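Long-range contacts in putative hydrolase (Campylobacter jejuni, PDB 3D6L), which forms a hexamer of hot dog fold subunits and probably hydrolyses the thioester bond of acyl-CoA substrates, perhaps long-chain fatty acyl-CoA among them: residues P7-A13 and G66-Y72; A13-T18 and P62-G66; T81-V85 and V110-S114; V85-A91 and N104-V110. The contacts are given in a common frame with arbitrary orientation. Residue numbers count along the deposited sequence, not the author numbering.

Interaction 1: P7-A13 and G66-Y72; sequences PKLKIVA and GDIISCY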
loop_
_atom_site.group_PDB
_atom_site.type_symbol
_atom_site.label_atom_id
_atom_site.label_comp_id
_atom_site.label_asym_id
_atom_site.label_seq_id
_atom_site.Cartn_x
_atom_site.Cartn_y
_atom_site.Cartn_z
ATOM N N PRO A 7 -20.779 -15.006 -2.127
ATOM C CA PRO A 7 -19.339 -14.833 -1.935
ATOM C C PRO A 7 -18.975 -14.467 -0.504
ATOM O O PRO A 7 -19.716 -13.728 0.156
ATOM C CB PRO A 7 -18.994 -13.662 -2.862
ATOM C CG PRO A 7 -20.093 -13.599 -3.838
ATOM C CD PRO A 7 -21.308 -14.055 -3.122
ATOM N N LYS A 8 -17.842 -14.988 -0.040
ATOM C CA LYS A 8 -17.299 -14.638 1.270
ATOM C C LYS A 8 -16.501 -13.339 1.178
ATOM O O LYS A 8 -16.419 -12.579 2.145
ATOM C CB LYS A 8 -16.438 -15.778 1.824
ATOM C CG LYS A 8 -17.204 -17.085 2.029
ATOM C CD LYS A 8 -18.070 -17.044 3.280
ATOM C CE LYS A 8 -19.405 -17.779 3.084
ATOM N NZ LYS A 8 -19.273 -19.163 2.520
ATOM N N LEU A 9 -15.927 -13.098 0.002
ATOM C CA LEU A 9 -15.267 -11.842 -0.325
ATOM C C LEU A 9 -15.673 -11.390 -1.711
ATOM O O LEU A 9 -15.931 -12.212 -2.587
ATOM C CB LEU A 9 -13.745 -11.994 -0.267
ATOM C CG LEU A 9 -12.952 -11.305 0.845
ATOM C CD1 LEU A 9 -13.512 -11.587 2.225
ATOM C CD2 LEU A 9 -11.488 -11.729 0.782
ATOM N N LYS A 10 -15.718 -10.073 -1.890
ATOM C CA LYS A 10 -16.010 -9.438 -3.164
ATOM C C LYS A 10 -15.233 -8.101 -3.218
ATOM O O LYS A 10 -15.503 -7.173 -2.447
ATOM C CB LYS A 10 -17.522 -9.244 -3.307
ATOM C CG LYS A 10 -18.028 -9.015 -4.720
ATOM C CD LYS A 10 -19.461 -9.546 -4.863
ATOM C CE LYS A 10 -20.355 -8.661 -5.755
ATOM N NZ LYS A 10 -20.138 -8.826 -7.223
ATOM N N ILE A 11 -14.248 -8.032 -4.112
ATOM C CA ILE A 11 -13.323 -6.905 -4.184
ATOM C C ILE A 11 -13.190 -6.512 -5.625
ATOM O O ILE A 11 -13.381 -7.343 -6.510
ATOM C CB ILE A 11 -11.872 -7.284 -3.759
ATOM C CG1 ILE A 11 -11.785 -8.690 -3.177
ATOM C CG2 ILE A 11 -11.277 -6.261 -2.824
ATOM C CD1 ILE A 11 -11.476 -9.727 -4.211
ATOM N N VAL A 12 -12.835 -5.255 -5.869
ATOM C CA VAL A 12 -12.418 -4.820 -7.206
ATOM C C VAL A 12 -10.897 -4.978 -7.329
ATOM O O VAL A 12 -10.158 -4.644 -6.403
ATOM C CB VAL A 12 -12.800 -3.355 -7.465
ATOM C CG1 VAL A 12 -12.551 -2.998 -8.917
ATOM C CG2 VAL A 12 -14.262 -3.101 -7.095
ATOM N N ALA A 13 -10.431 -5.497 -8.459
ATOM C CA ALA A 13 -8.992 -5.554 -8.724
ATOM C C ALA A 13 -8.509 -4.184 -9.202
ATOM O O ALA A 13 -8.931 -3.702 -10.251
ATOM C CB ALA A 13 -8.669 -6.634 -9.738
ATOM N N GLY A 66 -9.790 -3.944 -12.985
ATOM C CA GLY A 66 -11.208 -3.635 -13.139
ATOM C C GLY A 66 -12.152 -4.772 -12.819
ATOM O O GLY A 66 -13.315 -4.519 -12.496
ATOM N N ASP A 67 -11.660 -6.015 -12.908
ATOM C CA ASP A 67 -12.443 -7.210 -12.536
ATOM C C ASP A 67 -13.011 -7.076 -11.136
ATOM O O ASP A 67 -12.330 -6.597 -10.224
ATOM C CB ASP A 67 -11.592 -8.486 -12.554
ATOM C CG ASP A 67 -11.174 -8.914 -13.944
ATOM O OD1 ASP A 67 -10.286 -9.791 -14.024
ATOM O OD2 ASP A 67 -11.711 -8.392 -14.949
ATOM N N ILE A 68 -14.265 -7.489 -10.983
ATOM C CA ILE A 68 -14.868 -7.667 -9.673
ATOM C C ILE A 68 -14.598 -9.120 -9.319
ATOM O O ILE A 68 -15.092 -10.030 -9.995
ATOM C CB ILE A 68 -16.399 -7.382 -9.687
ATOM C CG1 ILE A 68 -16.747 -6.155 -10.558
ATOM C CG2 ILE A 68 -16.951 -7.253 -8.256
ATOM C CD1 ILE A 68 -16.092 -4.836 -10.145
ATOM N N ILE A 69 -13.773 -9.342 -8.300
ATOM C CA ILE A 69 -13.418 -10.694 -7.890
ATOM C C ILE A 69 -14.301 -11.150 -6.744
ATOM O O ILE A 69 -14.415 -10.474 -5.724
ATOM C CB ILE A 69 -11.906 -10.833 -7.546
ATOM C CG1 ILE A 69 -11.084 -10.998 -8.824
ATOM C CG2 ILE A 69 -11.636 -12.051 -6.679
ATOM C CD1 ILE A 69 -10.798 -9.696 -9.501
ATOM N N SER A 70 -14.944 -12.295 -6.946
ATOM C CA SER A 70 -15.783 -12.910 -5.935
ATOM C C SER A 70 -15.130 -14.212 -5.509
ATOM O O SER A 70 -14.718 -15.011 -6.348
ATOM C CB SER A 70 -17.184 -13.162 -6.484
ATOM O OG SER A 70 -17.860 -11.933 -6.711
ATOM N N CYS A 71 -15.018 -14.399 -4.198
ATOM C CA CYS A 71 -14.439 -15.601 -3.628
ATOM C C CYS A 71 -15.513 -16.379 -2.909
ATOM O O CYS A 71 -16.070 -15.917 -1.906
ATOM C CB CYS A 71 -13.324 -15.262 -2.638
ATOM S SG CYS A 71 -11.985 -14.282 -3.309
ATOM N N TYR A 72 -15.781 -17.568 -3.435
ATOM C CA TYR A 72 -16.744 -18.488 -2.872
ATOM C C TYR A 72 -16.017 -19.568 -2.096
ATOM O O TYR A 72 -14.892 -19.935 -2.431
ATOM C CB TYR A 72 -17.555 -19.128 -3.990
ATOM C CG TYR A 72 -18.339 -18.141 -4.814
ATOM C CD1 TYR A 72 -17.756 -17.495 -5.910
ATOM C CD2 TYR A 72 -19.675 -17.849 -4.500
ATOM C CE1 TYR A 72 -18.484 -16.584 -6.675
ATOM C CE2 TYR A 72 -20.416 -16.941 -5.265
ATOM C CZ TYR A 72 -19.811 -16.314 -6.346
ATOM O OH TYR A 72 -20.534 -15.421 -7.100
#

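Interaction 2: A13-T18 and P62-G66; sequences AMPSDT and PVFIG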
loop_
_atom_site.group_PDB
_atom_site.type_symbol
_atom_site.label_atom_id
_atom_site.label_comp_id
_atom_site.label_asym_id
_atom_site.label_seq_id
_atom_site.Cartn_x
_atom_site.Cartn_y
_atom_site.Cartn_z
ATOM N N ALA A 13 -10.431 -5.497 -8.459
ATOM C CA ALA A 13 -8.992 -5.554 -8.724
ATOM C C ALA A 13 -8.509 -4.184 -9.202
ATOM O O ALA A 13 -8.931 -3.702 -10.251
ATOM C CB ALA A 13 -8.669 -6.634 -9.738
ATOM N N MET A 14 -7.632 -3.561 -8.423
ATOM C CA MET A 14 -7.169 -2.204 -8.709
ATOM C C MET A 14 -5.829 -2.181 -9.456
ATOM O O MET A 14 -5.061 -3.144 -9.388
ATOM C CB MET A 14 -7.101 -1.399 -7.411
ATOM C CG MET A 14 -8.465 -1.221 -6.729
ATOM S SD MET A 14 -9.651 -0.200 -7.653
ATOM C CE MET A 14 -9.019 1.455 -7.334
ATOM N N PRO A 15 -5.553 -1.094 -10.207
ATOM C CA PRO A 15 -4.291 -0.987 -10.952
ATOM C C PRO A 15 -3.012 -1.180 -10.119
ATOM O O PRO A 15 -1.971 -1.547 -10.682
ATOM C CB PRO A 15 -4.349 0.435 -11.531
ATOM C CG PRO A 15 -5.816 0.705 -11.681
ATOM C CD PRO A 15 -6.427 0.074 -10.454
ATOM N N SER A 16 -3.095 -0.950 -8.807
ATOM C CA SER A 16 -1.950 -1.113 -7.911
ATOM C C SER A 16 -1.676 -2.584 -7.578
ATOM O O SER A 16 -0.625 -2.903 -7.012
ATOM C CB SER A 16 -2.137 -0.299 -6.626
ATOM O OG SER A 16 -3.081 -0.901 -5.764
ATOM N N ASP A 17 -2.607 -3.469 -7.945
ATOM C CA ASP A 17 -2.486 -4.899 -7.646
ATOM C C ASP A 17 -1.931 -5.721 -8.802
ATOM O O ASP A 17 -2.177 -6.927 -8.858
ATOM C CB ASP A 17 -3.851 -5.486 -7.260
ATOM C CG ASP A 17 -4.559 -4.688 -6.172
ATOM O OD1 ASP A 17 -3.922 -4.374 -5.138
ATOM O OD2 ASP A 17 -5.768 -4.400 -6.357
ATOM N N THR A 18 -1.207 -5.087 -9.727
ATOM C CA THR A 18 -0.687 -5.800 -10.910
ATOM C C THR A 18 0.720 -6.375 -10.742
ATOM O O THR A 18 1.452 -5.993 -9.833
ATOM C CB THR A 18 -0.730 -4.944 -12.202
ATOM O OG1 THR A 18 -0.130 -3.666 -11.968
ATOM C CG2 THR A 18 -2.161 -4.763 -12.670
ATOM N N PRO A 62 -6.127 -15.606 -16.355
ATOM C CA PRO A 62 -5.617 -14.296 -15.914
ATOM C C PRO A 62 -6.712 -13.420 -15.305
ATOM O O PRO A 62 -7.890 -13.506 -15.694
ATOM C CB PRO A 62 -5.134 -13.639 -17.207
ATOM C CG PRO A 62 -5.019 -14.736 -18.209
ATOM C CD PRO A 62 -5.987 -15.792 -17.813
ATOM N N VAL A 63 -6.318 -12.588 -14.350
ATOM C CA VAL A 63 -7.209 -11.582 -13.773
ATOM C C VAL A 63 -6.728 -10.209 -14.263
ATOM O O VAL A 63 -5.514 -9.959 -14.319
ATOM C CB VAL A 63 -7.229 -11.666 -12.223
ATOM C CG1 VAL A 63 -8.170 -10.642 -11.620
ATOM C CG2 VAL A 63 -7.633 -13.059 -11.780
ATOM N N PHE A 64 -7.672 -9.344 -14.643
ATOM C CA PHE A 64 -7.344 -8.009 -15.154
ATOM C C PHE A 64 -7.767 -6.888 -14.217
ATOM O O PHE A 64 -8.649 -7.067 -13.359
ATOM C CB PHE A 64 -7.981 -7.768 -16.531
ATOM C CG PHE A 64 -7.629 -8.807 -17.562
ATOM C CD1 PHE A 64 -8.592 -9.261 -18.455
ATOM C CD2 PHE A 64 -6.334 -9.332 -17.641
ATOM C CE1 PHE A 64 -8.282 -10.230 -19.408
ATOM C CE2 PHE A 64 -6.008 -10.297 -18.588
ATOM C CZ PHE A 64 -6.982 -10.750 -19.474
ATOM N N ILE A 65 -7.131 -5.729 -14.396
ATOM C CA ILE A 65 -7.563 -4.487 -13.762
ATOM C C ILE A 65 -9.048 -4.276 -14.035
ATOM O O ILE A 65 -9.518 -4.428 -15.172
ATOM C CB ILE A 65 -6.750 -3.276 -14.293
ATOM C CG1 ILE A 65 -5.281 -3.377 -13.844
ATOM C CG2 ILE A 65 -7.372 -1.955 -13.846
ATOM C CD1 ILE A 65 -4.314 -2.451 -14.573
ATOM N N GLY A 66 -9.790 -3.944 -12.985
ATOM C CA GLY A 66 -11.208 -3.635 -13.139
ATOM C C GLY A 66 -12.152 -4.772 -12.819
ATOM O O GLY A 66 -13.315 -4.519 -12.496
#

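Interaction 3: T81-V85 and V110-S114; sequences TSISV and VTYVS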
loop_
_atom_site.group_PDB
_atom_site.type_symbol
_atom_site.label_atom_id
_atom_site.label_comp_id
_atom_site.label_asym_id
_atom_site.label_seq_id
_atom_site.Cartn_x
_atom_site.Cartn_y
_atom_site.Cartn_z
ATOM N N THR A 81 -9.549 -30.362 15.159
ATOM C CA THR A 81 -9.217 -28.926 15.183
ATOM C C THR A 81 -9.053 -28.294 13.786
ATOM O O THR A 81 -9.022 -27.062 13.662
ATOM C CB THR A 81 -7.923 -28.630 15.987
ATOM O OG1 THR A 81 -6.844 -29.402 15.453
ATOM C CG2 THR A 81 -8.096 -28.952 17.463
ATOM N N SER A 82 -8.940 -29.118 12.743
ATOM C CA SER A 82 -8.617 -28.605 11.412
ATOM C C SER A 82 -9.864 -28.410 10.552
ATOM O O SER A 82 -10.861 -29.096 10.753
ATOM C CB SER A 82 -7.615 -29.518 10.705
ATOM O OG SER A 82 -8.247 -30.707 10.249
ATOM N N ILE A 83 -9.789 -27.477 9.598
ATOM C CA ILE A 83 -10.906 -27.145 8.709
ATOM C C ILE A 83 -10.443 -26.935 7.259
ATOM O O ILE A 83 -9.665 -26.020 6.974
ATOM C CB ILE A 83 -11.658 -25.862 9.181
ATOM C CG1 ILE A 83 -11.981 -25.922 10.680
ATOM C CG2 ILE A 83 -12.916 -25.630 8.342
ATOM C CD1 ILE A 83 -12.261 -24.568 11.322
ATOM N N SER A 84 -10.945 -27.765 6.344
ATOM C CA SER A 84 -10.607 -27.649 4.928
ATOM C C SER A 84 -11.660 -26.906 4.129
ATOM O O SER A 84 -12.865 -27.136 4.285
ATOM C CB SER A 84 -10.373 -29.018 4.314
ATOM O OG SER A 84 -9.323 -29.671 5.000
ATOM N N VAL A 85 -11.194 -26.016 3.260
ATOM C CA VAL A 85 -12.084 -25.140 2.527
ATOM C C VAL A 85 -11.686 -25.111 1.066
ATOM O O VAL A 85 -10.526 -24.857 0.738
ATOM C CB VAL A 85 -12.074 -23.699 3.111
ATOM C CG1 VAL A 85 -13.027 -22.794 2.345
ATOM C CG2 VAL A 85 -12.445 -23.705 4.595
ATOM N N VAL A 110 -7.709 -24.803 1.008
ATOM C CA VAL A 110 -6.967 -24.220 2.129
ATOM C C VAL A 110 -7.353 -24.924 3.425
ATOM O O VAL A 110 -8.523 -25.262 3.620
ATOM C CB VAL A 110 -7.251 -22.681 2.280
ATOM C CG1 VAL A 110 -6.153 -22.011 3.082
ATOM C CG2 VAL A 110 -7.390 -21.995 0.915
ATOM N N THR A 111 -6.384 -25.127 4.315
ATOM C CA THR A 111 -6.670 -25.732 5.615
ATOM C C THR A 111 -6.313 -24.794 6.770
ATOM O O THR A 111 -5.260 -24.150 6.771
ATOM C CB THR A 111 -5.989 -27.123 5.785
ATOM O OG1 THR A 111 -6.238 -27.926 4.623
ATOM C CG2 THR A 111 -6.536 -27.860 7.011
ATOM N N TYR A 112 -7.215 -24.731 7.742
ATOM C CA TYR A 112 -7.093 -23.858 8.896
ATOM C C TYR A 112 -7.154 -24.698 10.160
ATOM O O TYR A 112 -7.710 -25.798 10.152
ATOM C CB TYR A 112 -8.232 -22.819 8.900
ATOM C CG TYR A 112 -8.286 -21.993 7.635
ATOM C CD1 TYR A 112 -9.024 -22.416 6.528
ATOM C CD2 TYR A 112 -7.575 -20.797 7.536
ATOM C CE1 TYR A 112 -9.059 -21.660 5.350
ATOM C CE2 TYR A 112 -7.598 -20.035 6.371
ATOM C CZ TYR A 112 -8.339 -20.466 5.281
ATOM O OH TYR A 112 -8.345 -19.707 4.130
ATOM N N VAL A 113 -6.568 -24.192 11.238
ATOM C CA VAL A 113 -6.735 -24.808 12.541
ATOM C C VAL A 113 -7.587 -23.868 13.392
ATOM O O VAL A 113 -7.412 -22.652 13.350
ATOM C CB VAL A 113 -5.375 -25.148 13.215
ATOM C CG1 VAL A 113 -4.568 -23.887 13.511
ATOM C CG2 VAL A 113 -5.583 -25.948 14.491
ATOM N N SER A 114 -8.529 -24.434 14.137
ATOM C CA SER A 114 -9.367 -23.634 15.017
ATOM C C SER A 114 -8.605 -23.380 16.320
ATOM O O SER A 114 -8.156 -24.319 16.976
ATOM C CB SER A 114 -10.691 -24.346 15.267
ATOM O OG SER A 114 -10.861 -24.676 16.627
#

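Interaction 4: V85-A91 and N104-V110; sequences VEVEVTA and NVTSALV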
loop_
_atom_site.group_PDB
_atom_site.type_symbol
_atom_site.label_atom_id
_atom_site.label_comp_id
_atom_site.label_asym_id
_atom_site.label_seq_id
_atom_site.Cartn_x
_atom_site.Cartn_y
_atom_site.Cartn_z
ATOM N N VAL A 85 -11.194 -26.016 3.260
ATOM C CA VAL A 85 -12.084 -25.140 2.527
ATOM C C VAL A 85 -11.686 -25.111 1.066
ATOM O O VAL A 85 -10.526 -24.857 0.738
ATOM C CB VAL A 85 -12.074 -23.699 3.111
ATOM C CG1 VAL A 85 -13.027 -22.794 2.345
ATOM C CG2 VAL A 85 -12.445 -23.705 4.595
ATOM N N GLU A 86 -12.644 -25.393 0.191
ATOM C CA GLU A 86 -12.443 -25.155 -1.224
ATOM C C GLU A 86 -12.833 -23.714 -1.526
ATOM O O GLU A 86 -13.941 -23.277 -1.193
ATOM C CB GLU A 86 -13.247 -26.134 -2.091
ATOM C CG GLU A 86 -12.989 -25.989 -3.604
ATOM C CD GLU A 86 -11.608 -26.476 -4.042
ATOM O OE1 GLU A 86 -11.164 -27.555 -3.583
ATOM O OE2 GLU A 86 -10.965 -25.785 -4.868
ATOM N N VAL A 87 -11.917 -22.979 -2.147
ATOM C CA VAL A 87 -12.177 -21.598 -2.519
ATOM C C VAL A 87 -12.170 -21.482 -4.030
ATOM O O VAL A 87 -11.235 -21.928 -4.690
ATOM C CB VAL A 87 -11.150 -20.621 -1.893
ATOM C CG1 VAL A 87 -11.442 -19.185 -2.318
ATOM C CG2 VAL A 87 -11.153 -20.743 -0.358
ATOM N N GLU A 88 -13.229 -20.889 -4.568
ATOM C CA GLU A 88 -13.341 -20.663 -5.994
ATOM C C GLU A 88 -13.439 -19.178 -6.235
ATOM O O GLU A 88 -14.247 -18.489 -5.610
ATOM C CB GLU A 88 -14.579 -21.358 -6.560
ATOM C CG GLU A 88 -14.529 -22.874 -6.490
ATOM C CD GLU A 88 -13.565 -23.487 -7.493
ATOM O OE1 GLU A 88 -13.220 -22.814 -8.490
ATOM O OE2 GLU A 88 -13.153 -24.652 -7.278
ATOM N N VAL A 89 -12.617 -18.684 -7.151
ATOM C CA VAL A 89 -12.611 -17.270 -7.467
ATOM C C VAL A 89 -13.186 -17.053 -8.867
ATOM O O VAL A 89 -12.796 -17.741 -9.816
ATOM C CB VAL A 89 -11.185 -16.675 -7.346
ATOM C CG1 VAL A 89 -11.222 -15.169 -7.438
ATOM C CG2 VAL A 89 -10.535 -17.103 -6.037
ATOM N N THR A 90 -14.124 -16.109 -8.981
ATOM C CA THR A 90 -14.696 -15.706 -10.266
ATOM C C THR A 90 -14.392 -14.228 -10.550
ATOM O O THR A 90 -14.438 -13.398 -9.642
ATOM C CB THR A 90 -16.230 -15.917 -10.306
ATOM O OG1 THR A 90 -16.872 -14.959 -9.455
ATOM C CG2 THR A 90 -16.615 -17.325 -9.846
ATOM N N ALA A 91 -14.077 -13.904 -11.801
ATOM C CA ALA A 91 -13.909 -12.512 -12.211
ATOM C C ALA A 91 -15.092 -12.059 -13.059
ATOM O O ALA A 91 -15.472 -12.723 -14.025
ATOM C CB ALA A 91 -12.608 -12.314 -12.957
ATOM N N ASN A 104 -14.519 -18.196 -14.155
ATOM C CA ASN A 104 -13.889 -18.933 -13.065
ATOM C C ASN A 104 -12.384 -18.837 -13.260
ATOM O O ASN A 104 -11.820 -19.357 -14.224
ATOM C CB ASN A 104 -14.357 -20.386 -13.013
ATOM C CG ASN A 104 -13.821 -21.144 -11.786
ATOM O OD1 ASN A 104 -13.454 -20.553 -10.761
ATOM N ND2 ASN A 104 -13.780 -22.469 -11.895
ATOM N N VAL A 105 -11.743 -18.150 -12.329
ATOM C CA VAL A 105 -10.445 -17.575 -12.590
ATOM C C VAL A 105 -9.326 -18.248 -11.792
ATOM O O VAL A 105 -8.209 -18.393 -12.294
ATOM C CB VAL A 105 -10.520 -16.035 -12.427
ATOM C CG1 VAL A 105 -10.192 -15.590 -11.015
ATOM C CG2 VAL A 105 -9.662 -15.351 -13.465
ATOM N N THR A 106 -9.633 -18.677 -10.568
ATOM C CA THR A 106 -8.688 -19.435 -9.743
ATOM C C THR A 106 -9.379 -20.329 -8.699
ATOM O O THR A 106 -10.550 -20.150 -8.388
ATOM C CB THR A 106 -7.478 -18.559 -9.159
ATOM O OG1 THR A 106 -7.231 -18.873 -7.779
ATOM C CG2 THR A 106 -7.719 -17.089 -9.282
ATOM N N SER A 107 -8.626 -21.289 -8.177
ATOM C CA SER A 107 -9.160 -22.349 -7.344
ATOM C C SER A 107 -8.145 -22.732 -6.269
ATOM O O SER A 107 -6.945 -22.685 -6.513
ATOM C CB SER A 107 -9.417 -23.553 -8.230
ATOM O OG SER A 107 -10.020 -24.585 -7.504
ATOM N N ALA A 108 -8.610 -23.107 -5.081
ATOM C CA ALA A 108 -7.689 -23.533 -4.023
ATOM C C ALA A 108 -8.349 -24.345 -2.922
ATOM O O ALA A 108 -9.536 -24.202 -2.658
ATOM C CB ALA A 108 -6.948 -22.326 -3.418
ATOM N N LEU A 109 -7.548 -25.193 -2.286
ATOM C CA LEU A 109 -7.959 -25.962 -1.117
ATOM C C LEU A 109 -7.102 -25.507 0.057
ATOM O O LEU A 109 -5.905 -25.791 0.098
ATOM C CB LEU A 109 -7.719 -27.454 -1.359
ATOM C CG LEU A 109 -8.716 -28.524 -0.904
ATOM C CD1 LEU A 109 -7.990 -29.880 -0.834
ATOM C CD2 LEU A 109 -9.423 -28.195 0.418
ATOM N N VAL A 110 -7.709 -24.803 1.008
ATOM C CA VAL A 110 -6.967 -24.220 2.129
ATOM C C VAL A 110 -7.353 -24.924 3.425
ATOM O O VAL A 110 -8.523 -25.262 3.620
ATOM C CB VAL A 110 -7.251 -22.681 2.280
ATOM C CG1 VAL A 110 -6.153 -22.011 3.082
ATOM C CG2 VAL A 110 -7.390 -21.995 0.915
#

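Interaction 1: P7-A13 and G66-Y72
From Leu9 to Val12 and Ile68 to Cys71, side chains alternate between faces. Leu9, Ile11, Ile69 and Cys71 lie on the face covered by helix 26-42, whereas Lys10, Val12, Ile68 and Ser70 lie on the other. Ile11 has an unusual, nearly eclipsed chi1 of -8°, which brings its CD1 to 3.4 Å from Ile69 CG2. Ile69 extends its CD1 to 3.7 Å from Ala13 CB, where a small methyl suffices. On the reverse face, Lys10 keeps chi1 and chi2 trans, so its aliphatic part runs over the neighbouring strand: CD lies 3.4 Å from Ser70 OG and NZ 3.7 Å from Ile68 CG2. The short Ser70 accommodates that chain. The pair joins strand 9-12, outermost in this chain, to strand 68-78 of the hot dog sheet, whose concave side wraps the long helix, and a second subunit borders the outer edge, with backbone hydrogen bonds to Lys10. At the start Lys8 and Leu9 both face Cys71 in a classic beta bulge; Lys8 N reaches Cys71 O at 2.7 Å, Leu9 N only weakly at 3.4 Å. Beyond it the ladder is regular: Ile11 N to Ile69 O is 2.9 Å and Ile69 N to Ile11 O 2.7 Å. Tyr72, chi1 in the m well, swings its ring back so that Pro7 lies over one face, with Pro7 CG 3.6 Å from Tyr72 CE2.

Interaction 2: A13-T18 and P62-G66
This is a loop-to-loop contact at one end of the hot dog sheet: residues 13-18 lead from strand 9-12 toward helix 26-42, and residues 62-66 lead from strand 48-58 into strand 68-78. It is partly buried and mostly apolar. Ile65 loses most surface to it, laying its CG2 3.8 Å from Pro15 CG and its CG1 3.6 Å from Thr18 CG2; a long branched side chain can span both. Ala13 points toward the other loop, its CB 3.6 Å from Phe64 O, where a small residue fits closely. Asp17 folds the first loop back on itself, its OD2 accepting from Met14 N at 2.9 Å while its own N donates to Met14 O at 2.9 Å. Other subunits of the hexamer pack here: Pro20 of the third meets Ile65, and Pro15 of the fourth meets Thr18. Gly66, whose positive phi of 98° would jam a CB against the preceding carbonyl, donates from N to Ala13 O at 2.9 Å.

Interaction 3: T81-V85 and V110-S114
Tyr112, Ile83 and Thr81 have the most surface covered where strands 82-94 and 100-115 pair antiparallel. Ile83 and Tyr112 form a hydrogen-bonded pair: Ile83 N donates to Tyr112 O at 2.7 Å, and Tyr112 N returns to Ile83 O at 2.9 Å. Their side chains share one face with Val85 and Val110. The tyrosine suits this largely apolar face because its ring packs beside Val85, CE1 lying 4.0 Å from Val85 CG2, while its hydroxyl is hydrogen-bonded to the backbone oxygen of Asp34. Branched Ile83 fills the space further along, its CD1 4.3 Å from Ser114 CB. Thr81, just ahead of the strand, extends the ladder by one bond, its O accepting from Ser114 N at 2.7 Å, and its OG1 lies 3.8 Å from Val113 CG2. The opposite face carries small, partly polar residues, with Ser84 OG 3.6 Å from Thr111 OG1, as befits a more exposed side. Within the hot dog fold these strands form a hairpin at the centre of the sheet: strand 68-78 flanks Ser84, strand 48-58 flanks Thr111 and Val113, and helix 26-42 covers the face of Ile83 and Tyr112, Ala41 touching both.

Interaction 4: V85-A91 and N104-V110
The long beta hairpin at the middle of the hot dog sheet, strands 82-94 and 100-115, supplies this contact. Paired backbone bonds run along it: Val85 N to Val110 O and Val110 N to Val85 O are each 2.8 Å, Val87 N to Ala108 O is 2.7 Å, and Ala108 N to Val87 O 2.9 Å. Beta-branched valines favour extended strands and give the helix-facing side its apolar surface; there Val87 CG2 comes 4.2 Å from Val110 CG2. Ala108, also on this side, is small enough to sit close beneath Ile33 of helix 26-42, which also meets Val89 and Thr106. The reverse face is largely polar, though Leu109 sits on it opposite Glu86; Glu86 OE2 lies 3.0 Å and Glu88 OE2 3.1 Å from Ser107 OG, both carboxylates converging on this short hydroxyl from one side. Glu88 OE1 has weak, long ion pairs with Lys60 and Arg2. Regularity breaks at Val89, whose O accepts from Val105 N at 2.8 Å and, weakly, from Thr106 N at 3.4 Å. Val105 thus turns its side chain toward the partner strand, its CG1 3.7 Å from Val89 CG1. Two residues facing one, with the register shifted by one, make a classic beta bulge, set here in the twisted antiparallel sheet that curls round the central helix of hot dog proteins.

In the fold
Interactions 3 and 4 are successive parts of one hairpin, sharing Val85 and Val110, and are buried within the chain, without contact from other subunits. Interaction 1, also buried, lies at the edge of this chain's sheet, where a second subunit adjoins it; it continues the sheet from interaction 4, with Tyr72 N 2.8 Å from Glu88 O. These three are backbone ladders with an apolar helix-facing side and a more polar reverse. Interaction 2 differs: partly exposed loops joined by one backbone hydrogen bond and apolar contacts, bordered by two further subunits. It shares Ala13 and Gly66 with interaction 1 and touches interaction 4 through Val63 and Val105, but lies about 29 Å, centre to centre, from interaction 3.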